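Local coordinates for coiled-coil quantitatively-enriched protein 1 (Schizosaccharomyces pombe, PDB 7CUJ) that links telomeres to a meiotic centrosome component as a molecular adaptor, and is required for telomere clustering in meiotic prophase, telomere length regulation and chromosome segregation, at residues Phe123-Asn128 / Pro171-Phe176; Phe130-Leu135 / Ile162-Ser167; Glu192-Val197 / Ser206-Leu211; Lys287-Trp292 / Ser300-Pro305. All coordinates share one frame; numbering follows the deposited sequence.

Contact 1. Residues Phe123-Asn128 / Pro171-Phe176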
loop_
_atom_site.group_PDB
_atom_site.type_symbol
_atom_site.label_atom_id
_atom_site.label_comp_id
_atom_site.label_asym_id
_atom_site.label_seq_id
_atom_site.Cartn_x
_atom_site.Cartn_y
_atom_site.Cartn_z
ATOM N N PHE A 123 36.634 10.676 18.619
ATOM C CA PHE A 123 36.245 10.484 17.232
ATOM C C PHE A 123 34.756 10.157 17.187
ATOM O O PHE A 123 34.320 9.184 17.798
ATOM C CB PHE A 123 37.018 9.321 16.606
ATOM C CG PHE A 123 38.256 9.711 15.841
ATOM C CD1 PHE A 123 38.179 10.069 14.503
ATOM C CD2 PHE A 123 39.500 9.712 16.455
ATOM C CE1 PHE A 123 39.319 10.426 13.796
ATOM C CE2 PHE A 123 40.640 10.068 15.749
ATOM C CZ PHE A 123 40.547 10.424 14.421
ATOM N N LEU A 124 33.985 10.983 16.469
ATOM C CA LEU A 124 32.569 10.724 16.268
ATOM C C LEU A 124 32.307 10.431 14.792
ATOM O O LEU A 124 32.684 11.209 13.918
ATOM C CB LEU A 124 31.742 11.913 16.771
ATOM C CG LEU A 124 30.225 11.745 16.677
ATOM C CD1 LEU A 124 29.537 12.264 17.928
ATOM C CD2 LEU A 124 29.665 12.423 15.433
ATOM N N PHE A 125 31.650 9.295 14.533
ATOM C CA PHE A 125 31.257 8.911 13.188
ATOM C C PHE A 125 29.768 9.179 12.993
ATOM O O PHE A 125 28.955 8.878 13.864
ATOM C CB PHE A 125 31.616 7.448 12.916
ATOM C CG PHE A 125 33.076 7.217 12.624
ATOM C CD1 PHE A 125 33.988 7.045 13.654
ATOM C CD2 PHE A 125 33.541 7.181 11.318
ATOM C CE1 PHE A 125 35.334 6.840 13.384
ATOM C CE2 PHE A 125 34.885 6.967 11.048
ATOM C CZ PHE A 125 35.781 6.800 12.081
ATOM N N ILE A 126 29.433 9.754 11.832
ATOM C CA ILE A 126 28.062 10.094 11.487
ATOM C C ILE A 126 27.890 9.896 9.981
ATOM O O ILE A 126 28.764 10.271 9.203
ATOM C CB ILE A 126 27.720 11.527 11.957
ATOM C CG1 ILE A 126 26.231 11.854 11.812
ATOM C CG2 ILE A 126 28.604 12.565 11.278
ATOM C CD1 ILE A 126 25.800 13.090 12.572
ATOM N N SER A 127 26.766 9.291 9.582
ATOM C CA SER A 127 26.589 8.849 8.207
ATOM C C SER A 127 25.741 9.844 7.416
ATOM O O SER A 127 24.837 9.448 6.685
ATOM C CB SER A 127 26.014 7.451 8.153
ATOM O OG SER A 127 24.715 7.421 8.721
ATOM N N ASN A 128 26.063 11.136 7.553
ATOM C CA ASN A 128 25.321 12.207 6.907
ATOM C C ASN A 128 26.161 13.481 6.909
ATOM O O ASN A 128 26.579 13.948 7.967
ATOM C CB ASN A 128 23.971 12.445 7.588
ATOM C CG ASN A 128 23.068 13.344 6.772
ATOM O OD1 ASN A 128 23.066 14.559 6.955
ATOM N ND2 ASN A 128 22.321 12.761 5.849
ATOM N N PRO A 171 37.808 5.347 5.620
ATOM C CA PRO A 171 39.052 4.741 5.133
ATOM C C PRO A 171 40.353 5.447 5.517
ATOM O O PRO A 171 41.409 4.817 5.541
ATOM C CB PRO A 171 38.893 4.706 3.602
ATOM C CG PRO A 171 37.642 5.514 3.313
ATOM C CD PRO A 171 36.791 5.404 4.559
ATOM N N SER A 172 40.266 6.747 5.823
ATOM C CA SER A 172 41.431 7.538 6.190
ATOM C C SER A 172 41.695 7.468 7.695
ATOM O O SER A 172 42.849 7.418 8.115
ATOM C CB SER A 172 41.301 8.962 5.713
ATOM O OG SER A 172 40.039 9.504 6.064
ATOM N N ALA A 173 40.618 7.461 8.491
ATOM C CA ALA A 173 40.700 7.583 9.941
ATOM C C ALA A 173 41.264 6.315 10.584
ATOM O O ALA A 173 41.844 6.385 11.667
ATOM C CB ALA A 173 39.343 7.935 10.503
ATOM N N SER A 174 41.091 5.169 9.907
ATOM C CA SER A 174 41.524 3.864 10.391
ATOM C C SER A 174 43.029 3.847 10.646
ATOM O O SER A 174 43.492 3.214 11.594
ATOM C CB SER A 174 41.135 2.774 9.426
ATOM O OG SER A 174 41.699 1.527 9.807
ATOM N N HIS A 175 43.774 4.536 9.773
ATOM C CA HIS A 175 45.219 4.655 9.876
ATOM C C HIS A 175 45.584 5.334 11.194
ATOM O O HIS A 175 46.558 4.952 11.843
ATOM C CB HIS A 175 45.779 5.432 8.673
ATOM C CG HIS A 175 45.467 4.826 7.343
ATOM N ND1 HIS A 175 46.400 4.103 6.624
ATOM C CD2 HIS A 175 44.342 4.843 6.595
ATOM C CE1 HIS A 175 45.861 3.694 5.493
ATOM N NE2 HIS A 175 44.597 4.135 5.450
ATOM N N PHE A 176 44.777 6.331 11.579
ATOM C CA PHE A 176 45.037 7.179 12.733
ATOM C C PHE A 176 44.332 6.625 13.971
ATOM O O PHE A 176 44.429 7.208 15.051
ATOM C CB PHE A 176 44.640 8.628 12.427
ATOM C CG PHE A 176 45.547 9.379 11.480
ATOM C CD1 PHE A 176 46.155 8.743 10.404
ATOM C CD2 PHE A 176 45.773 10.739 11.643
ATOM C CE1 PHE A 176 46.982 9.441 9.533
ATOM C CE2 PHE A 176 46.594 11.438 10.769
ATOM C CZ PHE A 176 47.198 10.788 9.716
#
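Within the parallel six-stranded sheet at the heart of this alpha/beta domain, one folded piece of a longer protein, F123 and F125 on strand 121-126 meet A173 on the short helical turn 170-173. The case illustrates how a single methyl group can join a short helical turn to two neighbouring rings of a strand. A173 CB lies 4.1 Å from F123 CE1 and 4.1 Å from F125 CZ, so the methyl meets F123 on the flank of its ring and F125 at the far end. Because the two phenylalanines are two residues apart on a strand, they project to the same face of the sheet. In F125 the ring is anti to the carbonyl carbon and beside the backbone N (chi1 -77°), a setting that places CZ within contact distance of the helical turn. Aromatic neighbours add to the packing: W163 stacks on F123, W149 meets F123 edge-to-face, and F188 lies nearly parallel to F125, which V197 of helix 191-200 also covers. The backbones stay well apart, with F123 CA 9.0 Å from A173 CA, and the gap is bridged by side chains. The chemistry is therefore dispersion and exclusion of water, with no directional bond joining the segments; the orientation of the rings probably owes more to their aromatic neighbours than to the alanine, whose small methyl touches both rings.

Contact 2. Residues Phe130-Leu135 / Ile162-Ser167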
loop_
_atom_site.group_PDB
_atom_site.type_symbol
_atom_site.label_atom_id
_atom_site.label_comp_id
_atom_site.label_asym_id
_atom_site.label_seq_id
_atom_site.Cartn_x
_atom_site.Cartn_y
_atom_site.Cartn_z
ATOM N N PHE A 130 25.372 16.681 5.918
ATOM C CA PHE A 130 24.690 17.859 6.430
ATOM C C PHE A 130 24.756 17.896 7.955
ATOM O O PHE A 130 25.084 18.930 8.533
ATOM C CB PHE A 130 23.247 17.932 5.922
ATOM C CG PHE A 130 22.409 18.953 6.651
ATOM C CD1 PHE A 130 22.631 20.310 6.469
ATOM C CD2 PHE A 130 21.428 18.558 7.548
ATOM C CE1 PHE A 130 21.882 21.251 7.159
ATOM C CE2 PHE A 130 20.676 19.501 8.236
ATOM C CZ PHE A 130 20.904 20.844 8.039
ATOM N N LEU A 131 24.438 16.763 8.592
ATOM C CA LEU A 131 24.367 16.686 10.042
ATOM C C LEU A 131 25.759 16.834 10.648
ATOM O O LEU A 131 25.913 17.474 11.684
ATOM C CB LEU A 131 23.709 15.369 10.461
ATOM C CG LEU A 131 22.200 15.294 10.237
ATOM C CD1 LEU A 131 21.671 13.909 10.579
ATOM C CD2 LEU A 131 21.476 16.359 11.048
ATOM N N ALA A 132 26.762 16.241 9.986
ATOM C CA ALA A 132 28.153 16.403 10.382
ATOM C C ALA A 132 28.491 17.888 10.497
ATOM O O ALA A 132 29.062 18.317 11.496
ATOM C CB ALA A 132 29.061 15.708 9.396
ATOM N N ASN A 133 28.109 18.661 9.472
ATOM C CA ASN A 133 28.403 20.084 9.402
ATOM C C ASN A 133 27.652 20.827 10.505
ATOM O O ASN A 133 28.229 21.676 11.182
ATOM C CB ASN A 133 28.056 20.680 8.035
ATOM C CG ASN A 133 28.763 20.009 6.876
ATOM O OD1 ASN A 133 29.768 19.324 7.060
ATOM N ND2 ASN A 133 28.247 20.207 5.673
ATOM N N THR A 134 26.364 20.498 10.664
ATOM C CA THR A 134 25.493 21.166 11.618
ATOM C C THR A 134 25.961 20.876 13.045
ATOM O O THR A 134 25.972 21.775 13.881
ATOM C CB THR A 134 24.022 20.792 11.387
ATOM O OG1 THR A 134 23.689 21.054 10.023
ATOM C CG2 THR A 134 23.067 21.537 12.295
ATOM N N LEU A 135 26.354 19.621 13.305
ATOM C CA LEU A 135 26.792 19.201 14.629
ATOM C C LEU A 135 28.081 19.940 14.980
ATOM O O LEU A 135 28.178 20.539 16.049
ATOM C CB LEU A 135 27.017 17.684 14.631
ATOM C CG LEU A 135 26.605 16.905 15.883
ATOM C CD1 LEU A 135 27.568 15.754 16.129
ATOM C CD2 LEU A 135 26.518 17.790 17.118
ATOM N N ILE A 162 37.026 16.932 20.056
ATOM C CA ILE A 162 36.262 15.923 19.327
ATOM C C ILE A 162 36.371 16.151 17.815
ATOM O O ILE A 162 36.074 17.237 17.324
ATOM C CB ILE A 162 34.793 15.846 19.814
ATOM C CG1 ILE A 162 33.979 14.805 19.041
ATOM C CG2 ILE A 162 34.117 17.211 19.805
ATOM C CD1 ILE A 162 32.730 14.328 19.757
ATOM N N TRP A 163 36.808 15.109 17.090
ATOM C CA TRP A 163 36.699 15.039 15.639
ATOM C C TRP A 163 35.284 14.601 15.260
ATOM O O TRP A 163 34.737 13.688 15.880
ATOM C CB TRP A 163 37.722 14.049 15.060
ATOM C CG TRP A 163 39.151 14.503 15.026
ATOM C CD1 TRP A 163 40.173 14.026 15.797
ATOM C CD2 TRP A 163 39.739 15.484 14.150
ATOM N NE1 TRP A 163 41.347 14.650 15.476
ATOM C CE2 TRP A 163 41.114 15.550 14.470
ATOM C CE3 TRP A 163 39.244 16.320 13.139
ATOM C CZ2 TRP A 163 41.992 16.416 13.818
ATOM C CZ3 TRP A 163 40.114 17.175 12.496
ATOM C CH2 TRP A 163 41.469 17.222 12.831
ATOM N N ILE A 164 34.705 15.248 14.238
ATOM C CA ILE A 164 33.443 14.822 13.644
ATOM C C ILE A 164 33.735 14.248 12.260
ATOM O O ILE A 164 34.124 14.983 11.354
ATOM C CB ILE A 164 32.423 15.980 13.561
ATOM C CG1 ILE A 164 32.187 16.666 14.910
ATOM C CG2 ILE A 164 31.119 15.519 12.919
ATOM C CD1 ILE A 164 31.692 15.747 16.006
ATOM N N CYS A 165 33.512 12.937 12.102
ATOM C CA CYS A 165 33.891 12.234 10.887
ATOM C C CYS A 165 32.656 11.715 10.153
ATOM O O CYS A 165 31.791 11.070 10.744
ATOM C CB CYS A 165 34.830 11.075 11.199
ATOM S SG CYS A 165 35.631 10.383 9.729
ATOM N N VAL A 166 32.593 12.009 8.851
ATOM C CA VAL A 166 31.591 11.449 7.961
ATOM C C VAL A 166 32.007 10.016 7.641
ATOM O O VAL A 166 33.155 9.774 7.279
ATOM C CB VAL A 166 31.437 12.313 6.693
ATOM C CG1 VAL A 166 30.732 11.575 5.567
ATOM C CG2 VAL A 166 30.731 13.626 6.993
ATOM N N SER A 167 31.061 9.077 7.780
ATOM C CA SER A 167 31.345 7.650 7.717
ATOM C C SER A 167 31.929 7.255 6.360
ATOM O O SER A 167 32.606 6.235 6.253
ATOM C CB SER A 167 30.129 6.828 8.072
ATOM O OG SER A 167 29.139 6.915 7.059
#
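I164 reaches helix 129-141 with both branches of its side chain, and its torsions decide which branch meets what. CG2 is anti to the backbone N and CG1 anti to the carbonyl carbon (chi1 -54°), which sends the methyl to A132 and the longer arm to L135. I164 CG2 lies 4.1 Å from A132 CB and 3.8 Å from A132 O, while I164 CD1 touches L135 CD1 at 4.1 Å, the two side chains crossing at about a right angle. In V166, CG1 stands anti to the backbone N (chi1 163°), leaving CG2 beside it: V166 CG2 packs on A132 CB at 3.6 Å, the tightest approach here. A132 thus lies over the strand with its methyl between two beta-branched residues. The axes of 130-135 and 162-166 run antiparallel (168°) and come within 8.5 Å of each other. This is the standard geometry of a crossover: helix 129-141 carries the chain from strand 121-126 to strand 146-148, and 162-166, placed between those two, is the strand it passes over. I126 and L148 on the flanking strands also touch A132. The side chains that meet are all aliphatic, so their fit depends on shape; the carbonyl oxygen of A132, close to the I164 methyl, accepts a hydrogen bond from T136 OG1, which means that the polar group beside this apolar seam is satisfied within the helix.

Contact 3. Residues Glu192-Val197 / Ser206-Leu211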
loop_
_atom_site.group_PDB
_atom_site.type_symbol
_atom_site.label_atom_id
_atom_site.label_comp_id
_atom_site.label_asym_id
_atom_site.label_seq_id
_atom_site.Cartn_x
_atom_site.Cartn_y
_atom_site.Cartn_z
ATOM N N GLU A 192 23.940 3.165 11.264
ATOM C CA GLU A 192 24.327 3.111 9.861
ATOM C C GLU A 192 25.839 3.309 9.744
ATOM O O GLU A 192 26.508 2.569 9.025
ATOM C CB GLU A 192 23.546 4.133 9.030
ATOM C CG GLU A 192 23.759 3.980 7.531
ATOM C CD GLU A 192 23.040 4.982 6.639
ATOM O OE1 GLU A 192 21.856 5.278 6.907
ATOM O OE2 GLU A 192 23.667 5.468 5.672
ATOM N N ALA A 193 26.367 4.302 10.473
ATOM C CA ALA A 193 27.794 4.592 10.490
ATOM C C ALA A 193 28.564 3.413 11.078
ATOM O O ALA A 193 29.647 3.089 10.602
ATOM C CB ALA A 193 28.068 5.866 11.251
ATOM N N TYR A 194 27.990 2.773 12.106
ATOM C CA TYR A 194 28.609 1.601 12.704
ATOM C C TYR A 194 28.677 0.471 11.680
ATOM O O TYR A 194 29.747 -0.087 11.454
ATOM C CB TYR A 194 27.905 1.182 13.996
ATOM C CG TYR A 194 28.582 0.032 14.699
ATOM C CD1 TYR A 194 29.665 0.247 15.539
ATOM C CD2 TYR A 194 28.160 -1.274 14.505
ATOM C CE1 TYR A 194 30.301 -0.807 16.177
ATOM C CE2 TYR A 194 28.784 -2.338 15.134
ATOM C CZ TYR A 194 29.860 -2.103 15.972
ATOM O OH TYR A 194 30.483 -3.144 16.598
ATOM N N MET A 195 27.532 0.154 11.060
ATOM C CA MET A 195 27.442 -0.884 10.044
ATOM C C MET A 195 28.534 -0.674 8.998
ATOM O O MET A 195 29.267 -1.603 8.666
ATOM C CB MET A 195 26.083 -0.858 9.333
ATOM C CG MET A 195 24.886 -1.156 10.221
ATOM S SD MET A 195 24.816 -2.871 10.788
ATOM C CE MET A 195 25.640 -2.730 12.374
ATOM N N SER A 196 28.623 0.569 8.508
ATOM C CA SER A 196 29.501 0.966 7.418
ATOM C C SER A 196 30.970 0.849 7.824
ATOM O O SER A 196 31.770 0.271 7.092
ATOM C CB SER A 196 29.158 2.362 6.959
ATOM O OG SER A 196 29.957 2.749 5.853
ATOM N N VAL A 197 31.311 1.397 8.997
ATOM C CA VAL A 197 32.695 1.531 9.429
ATOM C C VAL A 197 33.261 0.172 9.846
ATOM O O VAL A 197 34.427 -0.114 9.585
ATOM C CB VAL A 197 32.842 2.592 10.537
ATOM C CG1 VAL A 197 34.206 2.545 11.208
ATOM C CG2 VAL A 197 32.561 3.992 10.010
ATOM N N SER A 206 39.958 0.751 20.374
ATOM C CA SER A 206 39.634 1.902 21.202
ATOM C C SER A 206 38.253 1.727 21.831
ATOM O O SER A 206 37.505 0.825 21.457
ATOM C CB SER A 206 39.725 3.192 20.421
ATOM O OG SER A 206 38.686 3.282 19.456
ATOM N N LEU A 207 37.939 2.607 22.791
ATOM C CA LEU A 207 36.624 2.683 23.409
ATOM C C LEU A 207 35.596 3.082 22.350
ATOM O O LEU A 207 35.753 4.105 21.687
ATOM C CB LEU A 207 36.687 3.715 24.541
ATOM C CG LEU A 207 35.378 3.981 25.286
ATOM C CD1 LEU A 207 35.054 2.841 26.240
ATOM C CD2 LEU A 207 35.449 5.300 26.039
ATOM N N VAL A 208 34.550 2.257 22.200
ATOM C CA VAL A 208 33.491 2.495 21.231
ATOM C C VAL A 208 32.174 2.719 21.972
ATOM O O VAL A 208 31.685 1.832 22.670
ATOM C CB VAL A 208 33.378 1.350 20.204
ATOM C CG1 VAL A 208 32.107 1.451 19.372
ATOM C CG2 VAL A 208 34.597 1.279 19.298
ATOM N N LEU A 209 31.616 3.923 21.798
ATOM C CA LEU A 209 30.302 4.286 22.303
ATOM C C LEU A 209 29.335 4.339 21.125
ATOM O O LEU A 209 29.673 4.876 20.073
ATOM C CB LEU A 209 30.404 5.658 22.977
ATOM C CG LEU A 209 30.645 5.672 24.488
ATOM C CD1 LEU A 209 31.721 4.681 24.907
ATOM C CD2 LEU A 209 31.001 7.074 24.957
ATOM N N ARG A 210 28.136 3.776 21.311
ATOM C CA ARG A 210 27.104 3.811 20.286
ATOM C C ARG A 210 25.880 4.551 20.819
ATOM O O ARG A 210 25.320 4.173 21.846
ATOM C CB ARG A 210 26.721 2.396 19.839
ATOM C CG ARG A 210 27.829 1.643 19.118
ATOM C CD ARG A 210 27.291 0.418 18.406
ATOM N NE ARG A 210 26.754 -0.579 19.324
ATOM C CZ ARG A 210 26.072 -1.658 18.955
ATOM N NH1 ARG A 210 25.833 -1.888 17.676
ATOM N NH2 ARG A 210 25.630 -2.506 19.865
ATOM N N LEU A 211 25.492 5.616 20.112
ATOM C CA LEU A 211 24.240 6.310 20.362
ATOM C C LEU A 211 23.146 5.569 19.595
ATOM O O LEU A 211 23.149 5.551 18.364
ATOM C CB LEU A 211 24.376 7.761 19.882
ATOM C CG LEU A 211 25.034 8.762 20.839
ATOM C CD1 LEU A 211 26.100 8.122 21.717
ATOM C CD2 LEU A 211 25.604 9.947 20.079
#
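Y194 and R210 form the centre of this contact, a cation-pi pair in which the arginine lies over one face of the tyrosine ring. R210 CZ is 4.8 Å from the centroid of the Y194 ring and only 13° off its normal, yet the guanidinium is not flat against it, the two planes being turned 51° apart. The aliphatic part of the arginine comes nearer: R210 CD makes a CH-pi contact with the same ring, 3.9 Å from the centroid and 3.7 Å from Y194 CD1. A bend in the chain at chi3 (-65°) lets both ends share the ring, CD over the CD1 side and R210 NH1 at 3.9 Å from Y194 CE2. Beside them V208 CG1 touches Y194 CE1 at 4.3 Å, adding a plain apolar contact from the next residue on that face of the strand.

Further out, D13 fixes the charged end of R210 through a salt bridge to NH2, a second partner that probably tempers the positive charge the ring feels. F188 meets the Y194 ring edge-to-face, and M195 CE lies in plane at its edge, which probably helps to steady it.

The contact closes a beta-alpha-beta unit: strand 184-188 leads into helix 191-200, which returns to strand 208-213. D13 belongs to strand 11-16, the outermost neighbour of 208-213, and F188 to the strand on its other flank. The helix packs on strands 184-188 and 208-213 through Y194, and R210 extends the link to strand 11-16 through D13.

Contact 4. Residues Lys287-Trp292 / Ser300-Pro305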
loop_
_atom_site.group_PDB
_atom_site.type_symbol
_atom_site.label_atom_id
_atom_site.label_comp_id
_atom_site.label_asym_id
_atom_site.label_seq_id
_atom_site.Cartn_x
_atom_site.Cartn_y
_atom_site.Cartn_z
ATOM N N LYS A 287 25.613 12.886 32.326
ATOM C CA LYS A 287 26.385 13.093 33.543
ATOM C C LYS A 287 27.109 11.802 33.921
ATOM O O LYS A 287 28.298 11.828 34.233
ATOM C CB LYS A 287 25.485 13.583 34.682
ATOM C CG LYS A 287 25.072 15.047 34.591
ATOM C CD LYS A 287 23.976 15.449 35.554
ATOM C CE LYS A 287 23.596 16.908 35.414
ATOM N NZ LYS A 287 22.516 17.294 36.351
ATOM N N ASN A 288 26.376 10.681 33.860
ATOM C CA ASN A 288 26.866 9.369 34.255
ATOM C C ASN A 288 28.039 8.936 33.377
ATOM O O ASN A 288 29.020 8.400 33.888
ATOM C CB ASN A 288 25.758 8.313 34.221
ATOM C CG ASN A 288 24.983 8.216 35.517
ATOM O OD1 ASN A 288 24.982 7.171 36.161
ATOM N ND2 ASN A 288 24.323 9.294 35.908
ATOM N N VAL A 289 27.914 9.150 32.061
ATOM C CA VAL A 289 28.913 8.711 31.098
ATOM C C VAL A 289 30.171 9.564 31.264
ATOM O O VAL A 289 31.282 9.039 31.224
ATOM C CB VAL A 289 28.376 8.728 29.650
ATOM C CG1 VAL A 289 29.469 8.479 28.621
ATOM C CG2 VAL A 289 27.240 7.737 29.452
ATOM N N ALA A 290 29.978 10.874 31.459
ATOM C CA ALA A 290 31.082 11.801 31.654
ATOM C C ALA A 290 31.870 11.388 32.893
ATOM O O ALA A 290 33.071 11.140 32.811
ATOM C CB ALA A 290 30.563 13.216 31.761
ATOM N N THR A 291 31.158 11.288 34.025
ATOM C CA THR A 291 31.707 10.825 35.288
ATOM C C THR A 291 32.496 9.540 35.060
ATOM O O THR A 291 33.597 9.386 35.580
ATOM C CB THR A 291 30.594 10.625 36.325
ATOM O OG1 THR A 291 29.868 11.850 36.427
ATOM C CG2 THR A 291 31.107 10.219 37.690
ATOM N N TRP A 292 31.923 8.637 34.257
ATOM C CA TRP A 292 32.516 7.340 33.983
ATOM C C TRP A 292 33.841 7.486 33.234
ATOM O O TRP A 292 34.800 6.779 33.541
ATOM C CB TRP A 292 31.530 6.448 33.221
ATOM C CG TRP A 292 32.099 5.104 32.900
ATOM C CD1 TRP A 292 32.263 4.059 33.761
ATOM C CD2 TRP A 292 32.601 4.663 31.626
ATOM N NE1 TRP A 292 32.826 2.996 33.110
ATOM C CE2 TRP A 292 33.043 3.333 31.799
ATOM C CE3 TRP A 292 32.715 5.254 30.360
ATOM C CZ2 TRP A 292 33.586 2.588 30.753
ATOM C CZ3 TRP A 292 33.255 4.518 29.328
ATOM C CH2 TRP A 292 33.685 3.203 29.525
ATOM N N SER A 300 33.878 -2.428 34.418
ATOM C CA SER A 300 33.155 -3.031 35.527
ATOM C C SER A 300 32.207 -2.040 36.201
ATOM O O SER A 300 31.329 -2.453 36.952
ATOM C CB SER A 300 34.121 -3.602 36.531
ATOM O OG SER A 300 34.920 -2.573 37.102
ATOM N N SER A 301 32.399 -0.736 35.973
ATOM C CA SER A 301 31.562 0.244 36.650
ATOM C C SER A 301 30.767 1.081 35.647
ATOM O O SER A 301 30.315 2.177 35.969
ATOM C CB SER A 301 32.352 1.087 37.623
ATOM O OG SER A 301 33.202 1.987 36.935
ATOM N N TRP A 302 30.593 0.530 34.440
ATOM C CA TRP A 302 29.717 1.080 33.416
ATOM C C TRP A 302 28.320 1.289 34.002
ATOM O O TRP A 302 27.703 0.335 34.469
ATOM C CB TRP A 302 29.695 0.134 32.209
ATOM C CG TRP A 302 28.716 0.498 31.137
ATOM C CD1 TRP A 302 27.596 -0.195 30.780
ATOM C CD2 TRP A 302 28.778 1.640 30.262
ATOM N NE1 TRP A 302 26.957 0.437 29.749
ATOM C CE2 TRP A 302 27.657 1.565 29.408
ATOM C CE3 TRP A 302 29.665 2.714 30.117
ATOM C CZ2 TRP A 302 27.402 2.524 28.427
ATOM C CZ3 TRP A 302 29.412 3.662 29.149
ATOM C CH2 TRP A 302 28.294 3.567 28.316
ATOM N N PRO A 303 27.790 2.535 34.018
ATOM C CA PRO A 303 26.576 2.846 34.778
ATOM C C PRO A 303 25.229 2.677 34.070
ATOM O O PRO A 303 24.185 2.825 34.702
ATOM C CB PRO A 303 26.817 4.325 35.113
ATOM C CG PRO A 303 27.505 4.866 33.877
ATOM C CD PRO A 303 28.354 3.723 33.356
ATOM N N LEU A 304 25.251 2.364 32.769
ATOM C CA LEU A 304 24.022 2.325 31.988
ATOM C C LEU A 304 23.495 0.895 31.894
ATOM O O LEU A 304 24.268 -0.045 31.717
ATOM C CB LEU A 304 24.277 2.902 30.591
ATOM C CG LEU A 304 24.675 4.378 30.526
ATOM C CD1 LEU A 304 24.641 4.879 29.090
ATOM C CD2 LEU A 304 23.773 5.237 31.401
ATOM N N PRO A 305 22.160 0.682 31.985
ATOM C CA PRO A 305 21.583 -0.629 31.694
ATOM C C PRO A 305 21.728 -0.859 30.193
ATOM O O PRO A 305 21.770 0.098 29.422
ATOM C CB PRO A 305 20.105 -0.473 32.076
ATOM C CG PRO A 305 19.838 1.009 31.927
ATOM C CD PRO A 305 21.135 1.682 32.330
#
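Aromatic interactions lead here, with W302 set edge-to-face against W292. The edge of W302 points at the face of W292, the six-membered rings having centroids 5.0 Å apart and planes at 81°. W302 CE3 sits over the middle of the W292 ring system, 3.8 Å from W292 CE2, a T-shaped approach. Both indoles extend anti to their backbone N, W292 with chi1 179°, which carries its ring off helix 275-294 to the returning loop. P303 adds an off-centre CH-pi contact: its CD is 4.3 Å from the centroid of the five-membered ring of W292. L12 of strand 11-16 touches both tryptophans.

Aliphatic packing continues along the helix. V289 CG2 meets L304 CD1 at 3.9 Å, the side chains crossing at about a right angle, and the same methyl lies more loosely, 4.4 Å, from W302 CH2.

Polar atoms also rest on apolar ones. N288 and P303 slide past each other in opposite directions, with N288 OD1 3.5 Å from P303 CB, and S301 O lies beside W292 CD1.

Polar bonds stay within the helix or go to neighbours. T291 OG1 donates to K287 O at 2.7 Å, and T291 N reaches that oxygen from the opposite face of its plane. W292 NE1 donates to N298 O in the intervening turn, which helps to fix the rotation of the indole.

A loop with no regular structure is thus held on a helix largely by an indole, one proline and a leucine. The indole N-H, a polar group in a mostly apolar contact, is paid for by a backbone oxygen, and the edge-to-face fit probably shares with this bond in setting the indole's orientation.

Contacts 1, 2 and 3 belong to the same parallel sheet, whereas contact 4 lies at its border, its centre about 18 Å from the centre of the chain, and is only partly buried. Contact 2 is nested inside the loop that contact 1 closes: strands 121-126 and 162-166 are hydrogen-bonded neighbours, yet each is covered there from a different face. Contacts 1 and 3 share one face, where F125 touches V197. Contact 4 reaches contact 3 from the other face, L207 packing on W292. Chemistry follows place: in buried contacts 1 and 2 the side chains that meet are apolar, contact 3, also buried, admits a charge already paired with an aspartate, and contact 4 relies on two indoles and a proline to hold an irregular loop.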